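Local coordinates for protein CopN (Chlamydia pneumoniae, PDB 4NRH) that probably acts as a gatekeeper of type III secretion that, in complex with a chaperone, directs the secretion of translocator proteins, at residues E231-I236 against R279-A284. Residues are numbered along the deposited sequence; the frame is centred on the assembly and turned at random.
Sequences ESYHKI and RLFSSA
In Tyr233 the bond from CB to CG runs opposite the backbone N (chi1 -179°), while Phe281 holds CG anti to its own carbonyl carbon (chi1 -54°); with these torsions the tyrosine reaches outward from its helix and its hydroxyl meets the far end of the phenylalanine. Tyr233 OH lies 3.8 Å from Phe281 CZ, at the ring's edge and near its plane, and the two side chains cross at about a right angle. Leu280, whose CB points toward the helix, divides its two methyls between neighbouring rings. Leu280 CD1 lies 4.2 Å from Tyr233 CE2, an apolar contact, and Leu280 CD2 lies 4.4 Å from His234 NE2, each methyl meeting its ring obliquely. The patch is small, about 125 Å² counted over both sides, and the polar ends of its aromatic residues find their hydrogen bonds beyond it: Tyr233 OH with Thr276 OG1, His234 NE2 with Ser198 OG. The first bond ties the tyrosine to the start of the same loop, the second ties the imidazole to helix 179-215. In the region assigned to the third helical domain of the low calcium response E family, the contact joins helix 226-237 to the loop between helices 259-272 and 284-301. Helix 179-215 flanks it, with Phe202 edge-to-face to Tyr233, and on the loop side Phe281 packs on Arg287 of helix 284-301 and on Tyr49 of the bound SycD chaperone chain.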
ATOM      1  N   GLU A 231     -17.610  -6.523   0.297  1.00 42.37           N
ATOM      2  CA  GLU A 231     -17.322  -7.355   1.461  1.00 48.50           C
ATOM      3  C   GLU A 231     -17.191  -8.825   1.073  1.00 41.01           C
ATOM      4  O   GLU A 231     -16.385  -9.554   1.648  1.00 45.67           O
ATOM      5  CB  GLU A 231     -18.402  -7.177   2.531  1.00 42.10           C
ATOM      6  CG  GLU A 231     -18.336  -5.835   3.249  1.00 45.18           C
ATOM      7  CD  GLU A 231     -19.574  -5.548   4.078  1.00 50.76           C
ATOM      8  OE1 GLU A 231     -20.588  -6.256   3.905  1.00 51.51           O
ATOM      9  OE2 GLU A 231     -19.533  -4.611   4.903  1.00 55.14           O
ATOM     10  N   SER A 232     -17.988  -9.254   0.100  1.00 41.78           N
ATOM     11  CA  SER A 232     -17.910 -10.624  -0.401  1.00 43.79           C
ATOM     12  C   SER A 232     -16.586 -10.836  -1.126  1.00 41.22           C
ATOM     13  O   SER A 232     -15.933 -11.866  -0.957  1.00 44.32           O
ATOM     14  CB  SER A 232     -19.083 -10.931  -1.336  1.00 42.45           C
ATOM     15  OG  SER A 232     -20.290 -11.086  -0.611  1.00 65.96           O
ATOM     16  N   TYR A 233     -16.208  -9.851  -1.933  1.00 35.84           N
ATOM     17  CA  TYR A 233     -14.941  -9.856  -2.660  1.00 40.86           C
ATOM     18  C   TYR A 233     -13.762 -10.030  -1.707  1.00 37.07           C
ATOM     19  O   TYR A 233     -12.861 -10.831  -1.956  1.00 36.25           O
ATOM     20  CB  TYR A 233     -14.799  -8.563  -3.467  1.00 40.86           C
ATOM     21  CG  TYR A 233     -13.538  -8.452  -4.294  1.00 36.15           C
ATOM     22  CD1 TYR A 233     -13.251  -9.373  -5.294  1.00 37.59           C
ATOM     23  CD2 TYR A 233     -12.648  -7.405  -4.095  1.00 41.03           C
ATOM     24  CE1 TYR A 233     -12.102  -9.265  -6.058  1.00 41.50           C
ATOM     25  CE2 TYR A 233     -11.500  -7.285  -4.853  1.00 40.83           C
ATOM     26  CZ  TYR A 233     -11.230  -8.217  -5.833  1.00 45.31           C
ATOM     27  OH  TYR A 233     -10.084  -8.099  -6.587  1.00 44.94           O
ATOM     28  N   HIS A 234     -13.777  -9.272  -0.616  1.00 41.82           N
ATOM     29  CA  HIS A 234     -12.712  -9.331   0.379  1.00 45.51           C
ATOM     30  C   HIS A 234     -12.758 -10.632   1.173  1.00 47.70           C
ATOM     31  O   HIS A 234     -11.720 -11.157   1.575  1.00 52.15           O
ATOM     32  CB  HIS A 234     -12.804  -8.132   1.322  1.00 40.58           C
ATOM     33  CG  HIS A 234     -12.503  -6.825   0.660  1.00 58.03           C
ATOM     34  ND1 HIS A 234     -13.131  -5.649   1.012  1.00 65.06           N
ATOM     35  CD2 HIS A 234     -11.640  -6.508  -0.332  1.00 55.47           C
ATOM     36  CE1 HIS A 234     -12.667  -4.666   0.263  1.00 66.32           C
ATOM     37  NE2 HIS A 234     -11.760  -5.160  -0.560  1.00 59.58           N
ATOM     38  N   LYS A 235     -13.963 -11.143   1.399  1.00 42.16           N
ATOM     39  CA  LYS A 235     -14.142 -12.427   2.068  1.00 46.72           C
ATOM     40  C   LYS A 235     -13.518 -13.543   1.240  1.00 52.79           C
ATOM     41  O   LYS A 235     -12.875 -14.448   1.772  1.00 59.94           O
ATOM     42  CB  LYS A 235     -15.626 -12.713   2.301  1.00 58.15           C
ATOM     43  CG  LYS A 235     -15.902 -13.955   3.134  1.00 70.30           C
ATOM     44  CD  LYS A 235     -17.375 -14.057   3.497  1.00 80.38           C
ATOM     45  CE  LYS A 235     -17.680 -15.362   4.216  1.00 92.16           C
ATOM     46  NZ  LYS A 235     -19.132 -15.493   4.529  1.00 98.85           N
ATOM     47  N   ILE A 236     -13.717 -13.464  -0.071  1.00 51.86           N
ATOM     48  CA  ILE A 236     -13.170 -14.443  -1.000  1.00 49.26           C
ATOM     49  C   ILE A 236     -11.650 -14.307  -1.120  1.00 55.65           C
ATOM     50  O   ILE A 236     -10.931 -15.307  -1.133  1.00 57.02           O
ATOM     51  CB  ILE A 236     -13.827 -14.308  -2.387  1.00 40.55           C
ATOM     52  CG1 ILE A 236     -15.307 -14.686  -2.308  1.00 47.85           C
ATOM     53  CG2 ILE A 236     -13.133 -15.186  -3.398  1.00 48.51           C
ATOM     54  CD1 ILE A 236     -16.029 -14.611  -3.635  1.00 54.91           C
ATOM     55  N   ARG A 279      -1.818  -4.607  -3.642  1.00 40.26           N
ATOM     56  CA  ARG A 279      -1.558  -4.735  -2.212  1.00 32.89           C
ATOM     57  C   ARG A 279      -2.619  -5.584  -1.509  1.00 32.32           C
ATOM     58  O   ARG A 279      -2.387  -6.104  -0.418  1.00 33.94           O
ATOM     59  CB  ARG A 279      -1.478  -3.347  -1.572  1.00 28.72           C
ATOM     60  CG  ARG A 279      -0.861  -3.326  -0.187  1.00 32.97           C
ATOM     61  CD  ARG A 279      -0.767  -1.905   0.340  1.00 35.21           C
ATOM     62  NE  ARG A 279      -0.259  -1.862   1.707  1.00 39.64           N
ATOM     63  CZ  ARG A 279       1.030  -1.816   2.022  1.00 31.64           C
ATOM     64  NH1 ARG A 279       1.948  -1.810   1.064  1.00 30.54           N
ATOM     65  NH2 ARG A 279       1.402  -1.777   3.294  1.00 33.20           N
ATOM     66  N   LEU A 280      -3.781  -5.720  -2.141  1.00 32.75           N
ATOM     67  CA  LEU A 280      -4.869  -6.542  -1.613  1.00 34.53           C
ATOM     68  C   LEU A 280      -4.478  -8.008  -1.447  1.00 42.16           C
ATOM     69  O   LEU A 280      -5.061  -8.725  -0.634  1.00 42.85           O
ATOM     70  CB  LEU A 280      -6.091  -6.452  -2.527  1.00 32.13           C
ATOM     71  CG  LEU A 280      -6.900  -5.161  -2.497  1.00 37.96           C
ATOM     72  CD1 LEU A 280      -8.081  -5.287  -3.437  1.00 34.49           C
ATOM     73  CD2 LEU A 280      -7.364  -4.859  -1.084  1.00 37.06           C
ATOM     74  N   PHE A 281      -3.491  -8.450  -2.221  1.00 35.73           N
ATOM     75  CA  PHE A 281      -3.101  -9.854  -2.227  1.00 36.04           C
ATOM     76  C   PHE A 281      -1.748 -10.060  -1.550  1.00 37.09           C
ATOM     77  O   PHE A 281      -0.748  -9.458  -1.939  1.00 43.57           O
ATOM     78  CB  PHE A 281      -3.067 -10.385  -3.663  1.00 34.01           C
ATOM     79  CG  PHE A 281      -4.351 -10.163  -4.418  1.00 31.67           C
ATOM     80  CD1 PHE A 281      -4.569  -8.982  -5.109  1.00 35.90           C
ATOM     81  CD2 PHE A 281      -5.342 -11.131  -4.424  1.00 29.41           C
ATOM     82  CE1 PHE A 281      -5.749  -8.773  -5.799  1.00 44.62           C
ATOM     83  CE2 PHE A 281      -6.524 -10.927  -5.113  1.00 37.29           C
ATOM     84  CZ  PHE A 281      -6.727  -9.746  -5.800  1.00 41.62           C
ATOM     85  N   SER A 282      -1.731 -10.916  -0.532  1.00 36.18           N
ATOM     86  CA  SER A 282      -0.522 -11.175   0.242  1.00 41.64           C
ATOM     87  C   SER A 282       0.446 -12.111  -0.477  1.00 44.85           C
ATOM     88  O   SER A 282       1.600 -12.246  -0.073  1.00 44.41           O
ATOM     89  CB  SER A 282      -0.887 -11.761   1.607  1.00 37.63           C
ATOM     90  OG  SER A 282      -1.682 -12.925   1.460  1.00 47.58           O
ATOM     91  N   SER A 283      -0.026 -12.761  -1.535  1.00 43.00           N
ATOM     92  CA  SER A 283       0.838 -13.617  -2.341  1.00 44.05           C
ATOM     93  C   SER A 283       0.370 -13.707  -3.788  1.00 43.37           C
ATOM     94  O   SER A 283      -0.829 -13.703  -4.065  1.00 39.54           O
ATOM     95  CB  SER A 283       0.914 -15.018  -1.731  1.00 35.71           C
ATOM     96  OG  SER A 283      -0.185 -15.811  -2.141  1.00 41.11           O
ATOM     97  N   ALA A 284       1.329 -13.782  -4.707  1.00 50.88           N
ATOM     98  CA  ALA A 284       1.034 -13.936  -6.127  1.00 47.49           C
ATOM     99  C   ALA A 284       0.322 -15.254  -6.409  1.00 46.06           C
ATOM    100  O   ALA A 284      -0.515 -15.340  -7.309  1.00 43.23           O
ATOM    101  CB  ALA A 284       2.312 -13.843  -6.947  1.00 48.70           C
TER